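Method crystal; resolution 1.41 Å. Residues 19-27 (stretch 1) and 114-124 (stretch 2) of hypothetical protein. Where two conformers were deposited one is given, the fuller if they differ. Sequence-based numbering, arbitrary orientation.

Stretch 1, residues 19-27: KLDEHLYIS
Stretch 2 (114-124) RCSLLWGFRRA

A β-hairpin packs against one side of an α-helix through a small, mostly apolar contact, 348 Å² summed over both sides, centred on Trp119 and fixed by one indole-carboxylate hydrogen bond. Strand 19-21 and strand 24-27 are joined by a type I turn from Asp21 to Leu24, closed by Leu24 N to Asp21 O (3.1 Å); Leu20 N (2.8 Å) and Asp21 N (3.2 Å) both donate to Leu24 O. Glu22 (phi/psi -45/-44) and His23 (-119/18) form the turn corners, and Glu22 N donates to Asp21 OD1 at 2.7 Å. Residues 114-124 are helical throughout, near -62/-42. Measured between N-to-C directions, the helix runs roughly with strand 19-21 (23°, axes 10.2 Å apart at closest approach) and roughly against strand 24-27 (143°, 8.8 Å). In register, Ile26 lies nearest Cys115, CA to CA 6.7 Å.

Trp119 (chi1 t, chi2 88°) points toward the hairpin. Its NE1 donates to Asp21 OD2 at 2.9 Å and 176°, with the oxygen at the ring edge, near its plane and almost in line with the N-H; Asp21 has chi1 -151°. Leu20 (t, p) covers one face of the indole: CD2 is 3.7 Å from Trp119 CG and 4.0 Å from the five-membered ring centroid, a CH-pi contact 27° off the normal. Leu24, also t, p, brings CD2 to 3.8 Å from Trp119 CD1. One helical turn before Trp119, at Cys115 (chi1 m), Ile26 (p, t) places CG2 3.8 Å from Cys115 CB; in the Ser116 conformer given (chi1 m, one of two deposited), Ile26 CD1 is 2.9 Å from Ser116 OG, shorter than an ordinary van der Waals contact. Arg123 (m, m, p, chi4 72°) adds only charge proximity: Asp21 OD2 lies 4.3 Å from Arg123 NH1, over the guanidinium face, so no N-H points at it.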

ATOM      1  N   LYS A  19       0.738  -9.373   4.455  1.00 12.20           N
ATOM      2  CA  LYS A  19       1.042  -8.483   5.558  1.00 12.24           C
ATOM      3  C   LYS A  19       2.416  -7.867   5.489  1.00 12.99           C
ATOM      4  O   LYS A  19       3.441  -8.538   5.339  1.00 12.64           O
ATOM      5  CB  LYS A  19       0.887  -9.221   6.887  1.00 15.28           C
ATOM      6  CG  LYS A  19       0.775  -8.313   8.069  1.00 23.83           C
ATOM      7  CD  LYS A  19       0.107  -9.017   9.236  1.00 38.15           C
ATOM      8  CE  LYS A  19      -1.097  -8.223   9.742  1.00 44.88           C
ATOM      9  NZ  LYS A  19      -2.055  -9.086  10.515  1.00 48.59           N
ATOM     10  N   LEU A  20       2.473  -6.558   5.615  1.00 11.29           N
ATOM     11  CA  LEU A  20       3.682  -5.816   5.653  1.00 11.19           C
ATOM     12  C   LEU A  20       4.007  -5.299   7.068  1.00 13.08           C
ATOM     13  O   LEU A  20       5.171  -5.113   7.437  1.00 16.74           O
ATOM     14  CB  LEU A  20       3.579  -4.653   4.667  1.00 12.66           C
ATOM     15  CG  LEU A  20       4.815  -3.793   4.565  1.00 11.97           C
ATOM     16  CD1 LEU A  20       6.082  -4.589   4.199  1.00 14.75           C
ATOM     17  CD2 LEU A  20       4.572  -2.696   3.531  1.00 12.42           C
ATOM     18  N   ASP A  21       2.977  -5.009   7.866  1.00 14.46           N
ATOM     19  CA  ASP A  21       3.163  -4.554   9.229  1.00 16.28           C
ATOM     20  C   ASP A  21       1.933  -4.959  10.029  1.00 14.14           C
ATOM     21  O   ASP A  21       0.996  -5.527   9.483  1.00 12.89           O
ATOM     22  CB  ASP A  21       3.359  -3.036   9.267  1.00 16.26           C
ATOM     23  CG  ASP A  21       4.205  -2.585  10.421  1.00 24.50           C
ATOM     24  OD1 ASP A  21       4.308  -3.341  11.427  1.00 24.25           O
ATOM     25  OD2 ASP A  21       4.751  -1.461  10.330  1.00 20.38           O
ATOM     26  N   GLU A  22       1.966  -4.702  11.338  1.00 17.81           N
ATOM     27  CA  GLU A  22       0.911  -5.122  12.283  1.00 20.98           C
ATOM     28  C   GLU A  22      -0.541  -4.887  11.809  1.00 20.31           C
ATOM     29  O   GLU A  22      -1.418  -5.755  11.967  1.00 22.24           O
ATOM     30  CB  GLU A  22       1.146  -4.400  13.631  1.00 23.21           C
ATOM     31  CG  GLU A  22       0.081  -4.663  14.706  1.00 27.86           C
ATOM     32  CD  GLU A  22       0.337  -3.916  16.024  1.00 28.39           C
ATOM     33  OE1 GLU A  22       1.199  -2.996  16.073  1.00 35.44           O
ATOM     34  OE2 GLU A  22      -0.357  -4.256  17.013  1.00 41.66           O
ATOM     35  N   HIS A  23      -0.785  -3.721  11.238  1.00 16.14           N
ATOM     36  CA  HIS A  23      -2.140  -3.367  10.822  1.00 15.42           C
ATOM     37  C   HIS A  23      -2.255  -3.114   9.325  1.00 15.61           C
ATOM     38  O   HIS A  23      -3.236  -2.532   8.878  1.00 14.55           O
ATOM     39  CB  HIS A  23      -2.582  -2.116  11.562  1.00 17.54           C
ATOM     40  CG  HIS A  23      -2.656  -2.303  13.046  1.00 19.51           C
ATOM     41  ND1 HIS A  23      -3.381  -3.327  13.614  1.00 25.85           N
ATOM     42  CD2 HIS A  23      -2.109  -1.609  14.069  1.00 27.67           C
ATOM     43  CE1 HIS A  23      -3.269  -3.263  14.927  1.00 25.33           C
ATOM     44  NE2 HIS A  23      -2.509  -2.227  15.230  1.00 24.66           N
ATOM     45  N   LEU A  24      -1.283  -3.589   8.557  1.00 12.87           N
ATOM     46  CA  LEU A  24      -1.145  -3.200   7.150  1.00 11.56           C
ATOM     47  C   LEU A  24      -0.870  -4.390   6.214  1.00  9.36           C
ATOM     48  O   LEU A  24       0.162  -5.064   6.356  1.00 11.76           O
ATOM     49  CB  LEU A  24      -0.015  -2.210   7.027  1.00  9.79           C
ATOM     50  CG  LEU A  24       0.264  -1.694   5.600  1.00 10.74           C
ATOM     51  CD1 LEU A  24      -0.953  -0.944   5.039  1.00 10.69           C
ATOM     52  CD2 LEU A  24       1.493  -0.804   5.534  1.00 12.46           C
ATOM     53  N   TYR A  25      -1.785  -4.649   5.310  1.00  9.16           N
ATOM     54  CA  TYR A  25      -1.600  -5.561   4.157  1.00  8.57           C
ATOM     55  C   TYR A  25      -1.312  -4.724   2.917  1.00  9.66           C
ATOM     56  O   TYR A  25      -1.764  -3.560   2.810  1.00  9.76           O
ATOM     57  CB  TYR A  25      -2.865  -6.323   3.885  1.00 10.21           C
ATOM     58  CG  TYR A  25      -3.270  -7.322   4.946  1.00 15.17           C
ATOM     59  CD1 TYR A  25      -3.912  -6.919   6.089  1.00 15.54           C
ATOM     60  CD2 TYR A  25      -2.967  -8.667   4.801  1.00 15.84           C
ATOM     61  CE1 TYR A  25      -4.277  -7.835   7.072  1.00 17.58           C
ATOM     62  CE2 TYR A  25      -3.331  -9.596   5.778  1.00 17.94           C
ATOM     63  CZ  TYR A  25      -3.981  -9.161   6.902  1.00 22.74           C
ATOM     64  OH  TYR A  25      -4.371 -10.050   7.886  1.00 21.41           O
ATOM     65  N   ILE A  26      -0.531  -5.289   2.000  1.00  9.23           N
ATOM     66  CA  ILE A  26      -0.339  -4.669   0.680  1.00  9.68           C
ATOM     67  C   ILE A  26      -0.760  -5.667  -0.415  1.00 10.64           C
ATOM     68  O   ILE A  26      -0.941  -6.865  -0.173  1.00 11.49           O
ATOM     69  CB  ILE A  26       1.081  -4.202   0.463  1.00 10.45           C
ATOM     70  CG1 ILE A  26       2.087  -5.370   0.450  1.00 12.94           C
ATOM     71  CG2 ILE A  26       1.428  -3.123   1.461  1.00 10.42           C
ATOM     72  CD1 ILE A  26       3.462  -4.990   0.096  1.00 22.42           C
ATOM     73  N   SER A  27      -0.979  -5.160  -1.603  1.00  9.36           N
ATOM     74  CA  SER A  27      -1.393  -5.994  -2.729  1.00  8.87           C
ATOM     75  C   SER A  27      -1.088  -5.307  -4.044  1.00 11.03           C
ATOM     76  O   SER A  27      -1.017  -4.053  -4.108  1.00 10.04           O
ATOM     77  CB  SER A  27      -2.889  -6.226  -2.649  1.00 13.19           C
ATOM     78  OG  SER A  27      -3.453  -6.877  -3.769  1.00 14.06           O
ATOM     79  N   ARG A 114       4.681   0.811  -4.582  1.00  8.90           N
ATOM     80  CA  ARG A 114       4.547   2.174  -4.027  1.00  7.61           C
ATOM     81  C   ARG A 114       4.137   2.167  -2.573  1.00  7.93           C
ATOM     82  O   ARG A 114       4.683   2.973  -1.780  1.00  7.44           O
ATOM     83  CB  ARG A 114       3.584   3.003  -4.861  1.00  7.47           C
ATOM     84  CG  ARG A 114       4.177   3.406  -6.196  1.00  7.21           C
ATOM     85  CD  ARG A 114       3.094   3.915  -7.178  1.00  9.46           C
ATOM     86  NE  ARG A 114       2.641   2.829  -8.034  1.00  9.81           N
ATOM     87  CZ  ARG A 114       2.010   3.026  -9.183  1.00 10.90           C
ATOM     88  NH1 ARG A 114       1.696   4.238  -9.584  1.00  9.38           N
ATOM     89  NH2 ARG A 114       1.721   1.982  -9.947  1.00 12.71           N
ATOM     90  N   CYS A 115       3.219   1.270  -2.199  0.70  6.88           N
ATOM     91  CA  CYS A 115       2.792   1.111  -0.809  0.70  5.57           C
ATOM     92  C   CYS A 115       4.006   0.773   0.069  0.70  5.47           C
ATOM     93  O   CYS A 115       4.269   1.379   1.123  0.70  5.86           O
ATOM     94  CB  CYS A 115       1.703   0.045  -0.697  0.70  7.22           C
ATOM     95  SG  CYS A 115       0.413   0.141  -2.012  0.70  6.15           S
ATOM     96  N   SER A 116       4.781  -0.192  -0.432  0.80  8.04           N
ATOM     97  CA  SER A 116       5.923  -0.677   0.317  0.80  6.05           C
ATOM     98  C   SER A 116       6.977   0.414   0.467  0.80  8.29           C
ATOM     99  O   SER A 116       7.661   0.513   1.491  0.80  8.95           O
ATOM    100  CB  SER A 116       6.483  -1.935  -0.337  0.80  7.06           C
ATOM    101  OG  SER A 116       5.520  -2.966  -0.408  0.80 10.17           O
ATOM    102  N   LEU A 117       7.123   1.259  -0.543  1.00  8.12           N
ATOM    103  CA  LEU A 117       8.046   2.390  -0.433  1.00  9.05           C
ATOM    104  C   LEU A 117       7.550   3.463   0.534  1.00  8.55           C
ATOM    105  O   LEU A 117       8.341   4.038   1.310  1.00 10.69           O
ATOM    106  CB  LEU A 117       8.278   3.020  -1.780  1.00 10.49           C
ATOM    107  CG  LEU A 117       9.186   2.275  -2.723  1.00  9.14           C
ATOM    108  CD1 LEU A 117       9.154   2.896  -4.075  1.00 12.35           C
ATOM    109  CD2 LEU A 117      10.607   2.286  -2.234  1.00 10.52           C
ATOM    110  N   LEU A 118       6.276   3.796   0.496  1.00  8.48           N
ATOM    111  CA  LEU A 118       5.754   4.782   1.427  1.00  9.73           C
ATOM    112  C   LEU A 118       5.976   4.310   2.870  1.00 11.01           C
ATOM    113  O   LEU A 118       6.394   5.104   3.737  1.00 12.17           O
ATOM    114  CB  LEU A 118       4.275   5.056   1.143  1.00  8.98           C
ATOM    115  CG  LEU A 118       4.038   5.796  -0.181  1.00  7.78           C
ATOM    116  CD1 LEU A 118       2.577   5.693  -0.553  1.00 10.36           C
ATOM    117  CD2 LEU A 118       4.462   7.268  -0.099  1.00  7.69           C
ATOM    118  N   TRP A 119       5.694   3.032   3.126  1.00  8.78           N
ATOM    119  CA  TRP A 119       5.950   2.383   4.421  1.00  8.57           C
ATOM    120  C   TRP A 119       7.432   2.426   4.713  1.00 12.12           C
ATOM    121  O   TRP A 119       7.880   2.893   5.775  1.00 12.58           O
ATOM    122  CB  TRP A 119       5.447   0.944   4.391  1.00 10.02           C
ATOM    123  CG  TRP A 119       5.742   0.146   5.574  1.00 10.27           C
ATOM    124  CD1 TRP A 119       4.986   0.055   6.700  1.00 13.94           C
ATOM    125  CD2 TRP A 119       6.838  -0.730   5.743  1.00 11.37           C
ATOM    126  NE1 TRP A 119       5.602  -0.792   7.603  1.00 14.77           N
ATOM    127  CE2 TRP A 119       6.739  -1.291   7.031  1.00 14.94           C
ATOM    128  CE3 TRP A 119       7.929  -1.072   4.932  1.00 12.68           C
ATOM    129  CZ2 TRP A 119       7.657  -2.198   7.519  1.00 16.30           C
ATOM    130  CZ3 TRP A 119       8.840  -1.994   5.416  1.00 12.45           C
ATOM    131  CH2 TRP A 119       8.718  -2.512   6.707  1.00 14.89           C
ATOM    132  N   GLY A 120       8.229   2.012   3.744  1.00  9.70           N
ATOM    133  CA  GLY A 120       9.673   1.818   3.961  1.00 11.43           C
ATOM    134  C   GLY A 120      10.442   3.101   4.182  1.00 13.76           C
ATOM    135  O   GLY A 120      11.361   3.126   4.984  1.00 15.43           O
ATOM    136  N   PHE A 121      10.134   4.177   3.486  1.00 12.34           N
ATOM    137  CA  PHE A 121      10.781   5.479   3.724  1.00 14.41           C
ATOM    138  C   PHE A 121      10.560   5.963   5.166  1.00 16.70           C
ATOM    139  O   PHE A 121      11.455   6.605   5.773  1.00 16.00           O
ATOM    140  CB  PHE A 121      10.258   6.534   2.751  1.00 13.62           C
ATOM    141  CG  PHE A 121      10.814   6.429   1.378  1.00 12.18           C
ATOM    142  CD1 PHE A 121      12.149   6.331   1.164  1.00 17.63           C
ATOM    143  CD2 PHE A 121       9.963   6.448   0.270  1.00 17.07           C
ATOM    144  CE1 PHE A 121      12.633   6.248  -0.134  1.00 22.04           C
ATOM    145  CE2 PHE A 121      10.451   6.382  -1.004  1.00 14.17           C
ATOM    146  CZ  PHE A 121      11.737   6.260  -1.217  1.00 15.45           C
ATOM    147  N   ARG A 122       9.386   5.671   5.693  1.00 15.00           N
ATOM    148  CA  ARG A 122       9.049   6.056   7.077  1.00 15.47           C
ATOM    149  C   ARG A 122       9.852   5.229   8.073  1.00 17.48           C
ATOM    150  O   ARG A 122      10.403   5.803   9.047  1.00 17.89           O
ATOM    151  CB  ARG A 122       7.548   5.932   7.303  1.00 13.53           C
ATOM    152  CG  ARG A 122       7.062   6.243   8.683  1.00 20.05           C
ATOM    153  CD  ARG A 122       7.389   7.654   9.098  1.00 30.23           C
ATOM    154  NE  ARG A 122       7.565   7.682  10.542  1.00 40.46           N
ATOM    155  CZ  ARG A 122       8.117   8.678  11.221  1.00 45.08           C
ATOM    156  NH1 ARG A 122       8.524   9.783  10.607  1.00 45.00           N
ATOM    157  NH2 ARG A 122       8.234   8.572  12.538  1.00 44.34           N
ATOM    158  N   ARG A 123       9.965   3.920   7.836  1.00 15.44           N
ATOM    159  CA  ARG A 123      10.780   3.004   8.661  1.00 14.99           C
ATOM    160  C   ARG A 123      12.232   3.456   8.640  1.00 18.90           C
ATOM    161  O   ARG A 123      12.921   3.386   9.680  1.00 19.39           O
ATOM    162  CB  ARG A 123      10.682   1.554   8.173  1.00 14.82           C
ATOM    163  CG  ARG A 123       9.299   0.948   8.097  1.00 17.74           C
ATOM    164  CD  ARG A 123       8.654   0.640   9.441  1.00 24.75           C
ATOM    165  NE  ARG A 123       8.136   1.793  10.160  1.00 19.63           N
ATOM    166  CZ  ARG A 123       7.046   2.493   9.832  1.00 24.73           C
ATOM    167  NH1 ARG A 123       6.324   2.205   8.754  1.00 21.94           N
ATOM    168  NH2 ARG A 123       6.673   3.523  10.592  1.00 26.97           N
ATOM    169  N   ALA A 124      12.737   3.883   7.482  1.00 17.71           N
ATOM    170  CA  ALA A 124      14.113   4.362   7.369  1.00 20.90           C
ATOM    171  C   ALA A 124      14.325   5.564   8.278  1.00 22.09           C
ATOM    172  O   ALA A 124      15.311   5.609   9.036  1.00 23.14           O
ATOM    173  CB  ALA A 124      14.489   4.686   5.932  1.00 19.64           C
TER